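Local structure of hydroxylase (Rhodococcus sp., 2OR0) at residues G268-H273 with P369-F373; Q341-W346 with V385-T391. The protein is a putative hydroxylase of the acyl-CoA dehydrogenase family that probably uses reduced flavin and molecular oxygen to oxidise its substrate. All coordinates share one frame; numbering follows the deposited sequence.

Interaction 1 of 2, residues G268-H273 with P369-F373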
ATOM      1  N   GLY A 268       2.468 -13.926   7.161  1.00 24.02           N
ATOM      2  CA  GLY A 268       1.557 -14.991   6.752  1.00 24.34           C
ATOM      3  C   GLY A 268       2.249 -16.238   6.190  1.00 25.30           C
ATOM      4  O   GLY A 268       1.889 -17.345   6.565  1.00 25.58           O
ATOM      5  N   ALA A 269       3.221 -16.060   5.282  1.00 25.09           N
ATOM      6  CA  ALA A 269       3.979 -17.171   4.696  1.00 24.61           C
ATOM      7  C   ALA A 269       4.728 -17.952   5.783  1.00 24.46           C
ATOM      8  O   ALA A 269       4.694 -19.204   5.817  1.00 23.99           O
ATOM      9  CB  ALA A 269       4.985 -16.644   3.664  1.00 23.38           C
ATOM     10  N   LEU A 270       5.410 -17.204   6.654  1.00 24.72           N
ATOM     11  CA  LEU A 270       6.130 -17.765   7.796  1.00 25.22           C
ATOM     12  C   LEU A 270       5.176 -18.553   8.685  1.00 25.68           C
ATOM     13  O   LEU A 270       5.470 -19.703   9.031  1.00 25.10           O
ATOM     14  CB  LEU A 270       6.813 -16.659   8.609  1.00 25.42           C
ATOM     15  CG  LEU A 270       7.506 -17.034   9.944  1.00 25.69           C
ATOM     16  CD1 LEU A 270       8.759 -17.907   9.718  1.00 26.61           C
ATOM     17  CD2 LEU A 270       7.920 -15.771  10.682  1.00 26.06           C
ATOM     18  N   ALA A 271       4.032 -17.956   9.025  1.00 25.82           N
ATOM     19  CA  ALA A 271       3.021 -18.664   9.845  1.00 27.43           C
ATOM     20  C   ALA A 271       2.574 -19.970   9.178  1.00 27.75           C
ATOM     21  O   ALA A 271       2.525 -21.026   9.818  1.00 28.46           O
ATOM     22  CB  ALA A 271       1.815 -17.766  10.130  1.00 26.50           C
ATOM     23  N   CYS A 272       2.251 -19.903   7.886  1.00 28.40           N
ATOM     24  CA  CYS A 272       1.936 -21.103   7.107  1.00 28.61           C
ATOM     25  C   CYS A 272       3.063 -22.135   7.144  1.00 28.81           C
ATOM     26  O   CYS A 272       2.816 -23.319   7.284  1.00 30.27           O
ATOM     27  CB  CYS A 272       1.660 -20.721   5.644  1.00 28.85           C
ATOM     28  SG  CYS A 272       0.085 -19.870   5.399  1.00 31.62           S
ATOM     29  N   HIS A 273       4.296 -21.691   6.961  1.00 28.96           N
ATOM     30  CA  HIS A 273       5.437 -22.581   6.942  1.00 29.35           C
ATOM     31  C   HIS A 273       5.541 -23.312   8.297  1.00 30.60           C
ATOM     32  O   HIS A 273       5.701 -24.531   8.340  1.00 31.13           O
ATOM     33  CB  HIS A 273       6.692 -21.768   6.669  1.00 28.26           C
ATOM     34  CG  HIS A 273       7.926 -22.591   6.500  1.00 29.45           C
ATOM     35  ND1 HIS A 273       8.008 -23.641   5.610  1.00 28.33           N
ATOM     36  CD2 HIS A 273       9.146 -22.493   7.079  1.00 30.16           C
ATOM     37  CE1 HIS A 273       9.218 -24.165   5.662  1.00 29.69           C
ATOM     38  NE2 HIS A 273       9.930 -23.486   6.546  1.00 30.15           N
ATOM     39  N   PRO A 369      -1.832 -23.039   1.360  1.00 28.92           N
ATOM     40  CA  PRO A 369      -1.799 -21.567   1.367  1.00 28.13           C
ATOM     41  C   PRO A 369      -0.435 -20.874   1.299  1.00 27.69           C
ATOM     42  O   PRO A 369      -0.380 -19.736   0.846  1.00 27.09           O
ATOM     43  CB  PRO A 369      -2.517 -21.192   2.672  1.00 28.71           C
ATOM     44  CG  PRO A 369      -2.333 -22.414   3.569  1.00 29.66           C
ATOM     45  CD  PRO A 369      -2.350 -23.599   2.634  1.00 29.07           C
HETATM   46  N   MSE A 370       0.648 -21.513   1.763  1.00 27.37           N
HETATM   47  CA  MSE A 370       1.935 -20.801   1.850  1.00 27.29           C
HETATM   48  C   MSE A 370       2.364 -20.210   0.498  1.00 25.89           C
HETATM   49  O   MSE A 370       2.780 -19.054   0.440  1.00 26.20           O
HETATM   50  CB  MSE A 370       3.068 -21.678   2.406  1.00 26.73           C
HETATM   51  CG  MSE A 370       4.388 -20.913   2.524  1.00 26.25           C
HETATM   52 SE   MSE A 370       5.884 -22.029   3.012  0.80 31.37          SE
HETATM   53  CE  MSE A 370       7.214 -20.619   3.180  1.00 28.19           C
ATOM     54  N   GLN A 371       2.247 -21.006  -0.567  1.00 24.87           N
ATOM     55  CA  GLN A 371       2.654 -20.586  -1.916  1.00 23.50           C
ATOM     56  C   GLN A 371       1.954 -19.314  -2.378  1.00 23.70           C
ATOM     57  O   GLN A 371       2.529 -18.565  -3.174  1.00 23.86           O
ATOM     58  CB  GLN A 371       2.503 -21.724  -2.966  1.00 23.03           C
ATOM     59  CG  GLN A 371       1.143 -22.442  -3.057  1.00 21.25           C
ATOM     60  CD  GLN A 371       0.072 -21.578  -3.648  1.00 23.08           C
ATOM     61  OE1 GLN A 371       0.342 -20.782  -4.559  1.00 23.71           O
ATOM     62  NE2 GLN A 371      -1.166 -21.724  -3.147  1.00 20.26           N
ATOM     63  N   ARG A 372       0.733 -19.073  -1.885  1.00 23.49           N
ATOM     64  CA  ARG A 372      -0.062 -17.907  -2.300  1.00 24.49           C
ATOM     65  C   ARG A 372       0.525 -16.663  -1.644  1.00 23.91           C
ATOM     66  O   ARG A 372       0.642 -15.629  -2.271  1.00 23.88           O
ATOM     67  CB  ARG A 372      -1.569 -18.082  -1.936  1.00 23.45           C
ATOM     68  CG  ARG A 372      -2.547 -16.909  -2.377  1.00 24.62           C
ATOM     69  CD  ARG A 372      -3.954 -16.997  -1.661  1.00 27.22           C
ATOM     70  NE  ARG A 372      -4.324 -18.377  -1.768  1.00 35.47           N
ATOM     71  CZ  ARG A 372      -4.673 -19.215  -0.810  1.00 35.38           C
ATOM     72  NH1 ARG A 372      -4.873 -18.833   0.440  1.00 36.46           N
ATOM     73  NH2 ARG A 372      -4.870 -20.474  -1.176  1.00 35.96           N
ATOM     74  N   PHE A 373       0.915 -16.784  -0.373  1.00 23.98           N
ATOM     75  CA  PHE A 373       1.597 -15.692   0.332  1.00 22.83           C
ATOM     76  C   PHE A 373       2.937 -15.446  -0.302  1.00 21.60           C
ATOM     77  O   PHE A 373       3.315 -14.312  -0.505  1.00 21.42           O
ATOM     78  CB  PHE A 373       1.733 -15.967   1.839  1.00 22.58           C
ATOM     79  CG  PHE A 373       0.415 -15.892   2.588  1.00 23.02           C
ATOM     80  CD1 PHE A 373      -0.056 -14.679   3.083  1.00 22.01           C
ATOM     81  CD2 PHE A 373      -0.351 -17.038   2.783  1.00 23.92           C
ATOM     82  CE1 PHE A 373      -1.260 -14.624   3.764  1.00 23.99           C
ATOM     83  CE2 PHE A 373      -1.583 -16.999   3.460  1.00 22.86           C
ATOM     84  CZ  PHE A 373      -2.028 -15.785   3.960  1.00 23.67           C
TER

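Interaction 2 of 2, residues Q341-W346 with V385-T391. With ACT (acetate ion), chain F.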
ATOM      1  N   GLN A 341      12.430   1.979   4.217  1.00 21.66           N
ATOM      2  CA  GLN A 341      11.187   1.387   3.813  1.00 20.66           C
ATOM      3  C   GLN A 341      11.397   0.424   2.627  1.00 20.92           C
ATOM      4  O   GLN A 341      10.853  -0.698   2.607  1.00 20.81           O
ATOM      5  CB  GLN A 341      10.207   2.527   3.461  1.00 21.51           C
ATOM      6  CG  GLN A 341       8.930   2.104   2.729  1.00 20.45           C
ATOM      7  CD  GLN A 341       9.090   2.324   1.217  1.00 24.12           C
ATOM      8  OE1 GLN A 341       9.515   3.399   0.786  1.00 21.04           O
ATOM      9  NE2 GLN A 341       8.756   1.311   0.422  1.00 22.38           N
ATOM     10  N   ILE A 342      12.178   0.865   1.644  1.00 20.83           N
ATOM     11  CA  ILE A 342      12.493   0.028   0.500  1.00 20.52           C
ATOM     12  C   ILE A 342      13.242  -1.228   0.986  1.00 20.81           C
ATOM     13  O   ILE A 342      12.853  -2.333   0.651  1.00 20.76           O
ATOM     14  CB  ILE A 342      13.370   0.787  -0.511  1.00 20.60           C
ATOM     15  CG1 ILE A 342      12.564   1.841  -1.255  1.00 17.78           C
ATOM     16  CG2 ILE A 342      14.035  -0.196  -1.508  1.00 20.23           C
ATOM     17  CD1 ILE A 342      13.447   2.935  -1.865  1.00 19.35           C
ATOM     18  N   ALA A 343      14.319  -1.037   1.755  1.00 21.16           N
ATOM     19  CA  ALA A 343      15.099  -2.151   2.363  1.00 21.36           C
ATOM     20  C   ALA A 343      14.235  -3.119   3.161  1.00 21.99           C
ATOM     21  O   ALA A 343      14.495  -4.343   3.153  1.00 22.85           O
ATOM     22  CB  ALA A 343      16.200  -1.592   3.258  1.00 20.76           C
ATOM     23  N   ALA A 344      13.230  -2.589   3.866  1.00 21.02           N
ATOM     24  CA  ALA A 344      12.326  -3.432   4.637  1.00 21.81           C
ATOM     25  C   ALA A 344      11.539  -4.417   3.738  1.00 21.86           C
ATOM     26  O   ALA A 344      11.386  -5.585   4.099  1.00 22.01           O
ATOM     27  CB  ALA A 344      11.356  -2.597   5.464  1.00 21.38           C
ATOM     28  N   ALA A 345      11.019  -3.939   2.601  1.00 20.99           N
ATOM     29  CA  ALA A 345      10.330  -4.837   1.652  1.00 20.58           C
ATOM     30  C   ALA A 345      11.275  -5.943   1.146  1.00 19.43           C
ATOM     31  O   ALA A 345      10.925  -7.123   1.168  1.00 19.75           O
ATOM     32  CB  ALA A 345       9.735  -4.051   0.469  1.00 20.11           C
ATOM     33  N   TRP A 346      12.472  -5.558   0.724  1.00 18.73           N
ATOM     34  CA  TRP A 346      13.402  -6.495   0.136  1.00 20.53           C
ATOM     35  C   TRP A 346      13.868  -7.583   1.142  1.00 21.59           C
ATOM     36  O   TRP A 346      13.937  -8.770   0.798  1.00 21.32           O
ATOM     37  CB  TRP A 346      14.614  -5.764  -0.444  1.00 20.02           C
ATOM     38  CG  TRP A 346      14.320  -5.122  -1.814  1.00 22.87           C
ATOM     39  CD1 TRP A 346      13.569  -3.971  -2.068  1.00 22.75           C
ATOM     40  CD2 TRP A 346      14.758  -5.601  -3.100  1.00 21.13           C
ATOM     41  NE1 TRP A 346      13.565  -3.705  -3.437  1.00 21.63           N
ATOM     42  CE2 TRP A 346      14.261  -4.697  -4.084  1.00 23.21           C
ATOM     43  CE3 TRP A 346      15.541  -6.694  -3.513  1.00 21.96           C
ATOM     44  CZ2 TRP A 346      14.524  -4.858  -5.446  1.00 21.99           C
ATOM     45  CZ3 TRP A 346      15.797  -6.862  -4.889  1.00 22.06           C
ATOM     46  CH2 TRP A 346      15.287  -5.943  -5.829  1.00 22.06           C
ATOM     47  N   VAL A 385       7.286   1.700  -5.616  1.00 24.46           N
ATOM     48  CA  VAL A 385       7.829   2.174  -4.330  1.00 25.13           C
ATOM     49  C   VAL A 385       8.893   1.246  -3.752  1.00 25.29           C
ATOM     50  O   VAL A 385       9.530   1.594  -2.753  1.00 26.47           O
ATOM     51  CB  VAL A 385       6.762   2.510  -3.231  1.00 24.98           C
ATOM     52  CG1 VAL A 385       5.814   3.592  -3.710  1.00 25.23           C
ATOM     53  CG2 VAL A 385       5.998   1.273  -2.805  1.00 23.77           C
ATOM     54  N   HIS A 386       9.115   0.098  -4.395  1.00 24.40           N
ATOM     55  CA  HIS A 386      10.205  -0.779  -3.995  1.00 23.46           C
ATOM     56  C   HIS A 386      11.458  -0.734  -4.845  1.00 24.01           C
ATOM     57  O   HIS A 386      12.422  -1.419  -4.504  1.00 24.01           O
ATOM     58  CB  HIS A 386       9.701  -2.217  -3.814  1.00 23.63           C
ATOM     59  CG  HIS A 386       8.601  -2.320  -2.806  1.00 22.39           C
ATOM     60  ND1 HIS A 386       7.422  -2.986  -3.046  1.00 22.30           N
ATOM     61  CD2 HIS A 386       8.482  -1.774  -1.573  1.00 19.70           C
ATOM     62  CE1 HIS A 386       6.636  -2.875  -1.989  1.00 22.55           C
ATOM     63  NE2 HIS A 386       7.259  -2.137  -1.085  1.00 19.46           N
ATOM     64  N   VAL A 387      11.481   0.063  -5.926  1.00 23.53           N
ATOM     65  CA  VAL A 387      12.712   0.199  -6.716  1.00 24.70           C
ATOM     66  C   VAL A 387      13.754   0.819  -5.780  1.00 24.94           C
ATOM     67  O   VAL A 387      13.481   1.866  -5.196  1.00 26.08           O
ATOM     68  CB  VAL A 387      12.518   1.039  -8.047  1.00 25.51           C
ATOM     69  CG1 VAL A 387      13.860   1.321  -8.765  1.00 23.90           C
ATOM     70  CG2 VAL A 387      11.534   0.323  -9.012  1.00 26.47           C
ATOM     71  N   PRO A 388      14.913   0.138  -5.580  1.00 25.03           N
ATOM     72  CA  PRO A 388      15.907   0.576  -4.613  1.00 24.55           C
ATOM     73  C   PRO A 388      17.048   1.504  -5.060  1.00 24.71           C
ATOM     74  O   PRO A 388      17.520   2.292  -4.248  1.00 23.79           O
ATOM     75  CB  PRO A 388      16.503  -0.767  -4.133  1.00 25.25           C
ATOM     76  CG  PRO A 388      16.529  -1.599  -5.419  1.00 25.52           C
ATOM     77  CD  PRO A 388      15.277  -1.180  -6.175  1.00 24.48           C
ATOM     78  N   GLY A 389      17.526   1.383  -6.303  1.00 23.48           N
ATOM     79  CA  GLY A 389      18.818   1.969  -6.663  1.00 23.54           C
ATOM     80  C   GLY A 389      18.922   3.489  -6.447  1.00 23.26           C
ATOM     81  O   GLY A 389      19.763   3.942  -5.688  1.00 21.82           O
ATOM     82  N   PRO A 390      18.071   4.267  -7.129  1.00 23.78           N
ATOM     83  CA  PRO A 390      18.119   5.746  -7.075  1.00 24.66           C
ATOM     84  C   PRO A 390      17.995   6.297  -5.635  1.00 24.69           C
ATOM     85  O   PRO A 390      18.693   7.223  -5.284  1.00 25.11           O
ATOM     86  CB  PRO A 390      16.906   6.159  -7.903  1.00 23.84           C
ATOM     87  CG  PRO A 390      16.703   4.947  -8.879  1.00 25.28           C
ATOM     88  CD  PRO A 390      16.986   3.779  -8.002  1.00 24.20           C
ATOM     89  N   THR A 391      17.107   5.717  -4.833  1.00 25.20           N
ATOM     90  CA  THR A 391      16.929   6.153  -3.449  1.00 26.06           C
ATOM     91  C   THR A 391      18.147   5.809  -2.579  1.00 26.41           C
ATOM     92  O   THR A 391      18.554   6.612  -1.728  1.00 26.78           O
ATOM     93  CB  THR A 391      15.677   5.533  -2.867  1.00 25.65           C
ATOM     94  OG1 THR A 391      14.582   5.921  -3.691  1.00 26.39           O
ATOM     95  CG2 THR A 391      15.429   5.995  -1.411  1.00 25.92           C
TER
HETATM   96  C   ACT F 610      17.081  -0.943  -9.010  1.00 37.93           C
HETATM   97  O   ACT F 610      17.163   0.261  -9.074  1.00 37.48           O
HETATM   98  OXT ACT F 610      15.910  -1.373  -9.237  1.00 41.35           O
HETATM   99  CH3 ACT F 610      18.281  -1.801  -8.732  1.00 37.27           C

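Interaction 1 of 2, residues G268-H273 with P369-F373
The sulfur of Cys272 and the end of the Met370 side chain each meet an aromatic ring across this contact. Met370 is a selenomethionine, in which selenium replaces the natural sulfur. SG of Cys272 lies 3.8 Å from Phe373 CE2, oblique to the ring, as a Cys sulfur-aromatic contact. With chi1 at -72°, SG is turned away from its own carbonyl carbon and lies beside the Phe373 ring. CB and CG of Pro369 also touch it. Phe373 presents a face to Gly268. The CA of Gly268 makes a CH-pi contact, 4.3 Å from the centroid of the Phe373 ring. Ala269 CB packs on Phe373 CB at 3.8 Å.

Met370 reaches in the other direction along helix 250-277. Its chain is fully extended and lies alongside His273, pointing the same way. SE of Met370 comes 3.7 Å from His273 ND1, oblique to the imidazole. CE of Met370 sits on His273 CB, also at 3.7 Å. Near its root, Met370 CB meets Cys272 CB. Ile355 of helix 331-356 touches both His273 and Met370.

No hydrogen bond crosses between the segments. Residues 369-373, at the start of helix 370-381, meet helix 250-277 through dispersion and oblique contacts of sulfur, and of the selenium replacing one, with rings. Such contacts depend on close fit more than on polar direction.

Interaction 2 of 2, residues Q341-W346 with V385-T391
Ile342 lies across the turn before helix 389-399, and every branch of it beyond CB meets that turn or the helix start after it. From CB, CG1 rests 3.4 Å from Val385 O. The other branch, CG2, touches His386 O and Pro388 CB, each at 3.6 Å. CG1 is anti to the carbonyl carbon (chi1 -73°) and the chain is extended beyond it. The tip CD1 thereby meets Val387 O in the loop and, at 3.6 Å, Thr391 CB near the start of helix 389-399.

Two hydrogen bonds flank this isoleucine. Trp346 NE1 donates to His386 O at 2.8 Å. The bond is nearly straight (173°), and the oxygen lies in the indole plane. CZ2 of the same ring rests on Pro388 CD and CG. The longer bond runs from Gln341 NE2 to Val385 O at 3.3 Å, from above the carbonyl plane; the oxygen is close to the amide plane of Gln341. The stronger partner of NE2 is Thr259 OG1. Arg338 bonds both Gln341 OE1 and Val385 O.

The His386 ring turns a face to Ala345, whose CB lies 3.7 Å from the ring centroid in a CH-pi contact. Both ring nitrogens are bonded, which fixes the ring's rotation. ND1 pairs with Gly380 O, and NE2 with Thr259 OG1, which thus links His386 to Gln341. On another side of the turn, Gly389 N donates to an acetate ion, 3.0 Å from its O; the ion is probably from the crystallisation liquor.

Side chains of helix 331-356 thus bind the last two carbonyls of a 3-10 turn, while Ile342 also packs on the loop after it. This is an interhelical connection, between helices 370-381 and 389-399, within the helical C-terminal domain of the acyl-CoA dehydrogenase family.

In the fold
Interactions 1 and 2 are both largely buried. Interaction 1 is centred about 20 Å from the centre of the chain, interaction 2 about 14 Å. Each has one exposed residue at its border, Pro369 and Val387. Their nearest atoms are about 11 Å apart, and their segments alternate along the chain. Helix 370-381 joins them: interaction 1 holds its start, and interaction 2 the turn that follows its end. Helices 250-277 and 331-356 provide the other sides, and each also lends residues around the other contact. Interaction 1 has no hydrogen bond between its segments and relies mainly on apolar, sulfur-aromatic and CH-pi contacts. Interaction 2 faces a 3-10 turn and loop; carbonyls of the turn take the hydrogen bonds.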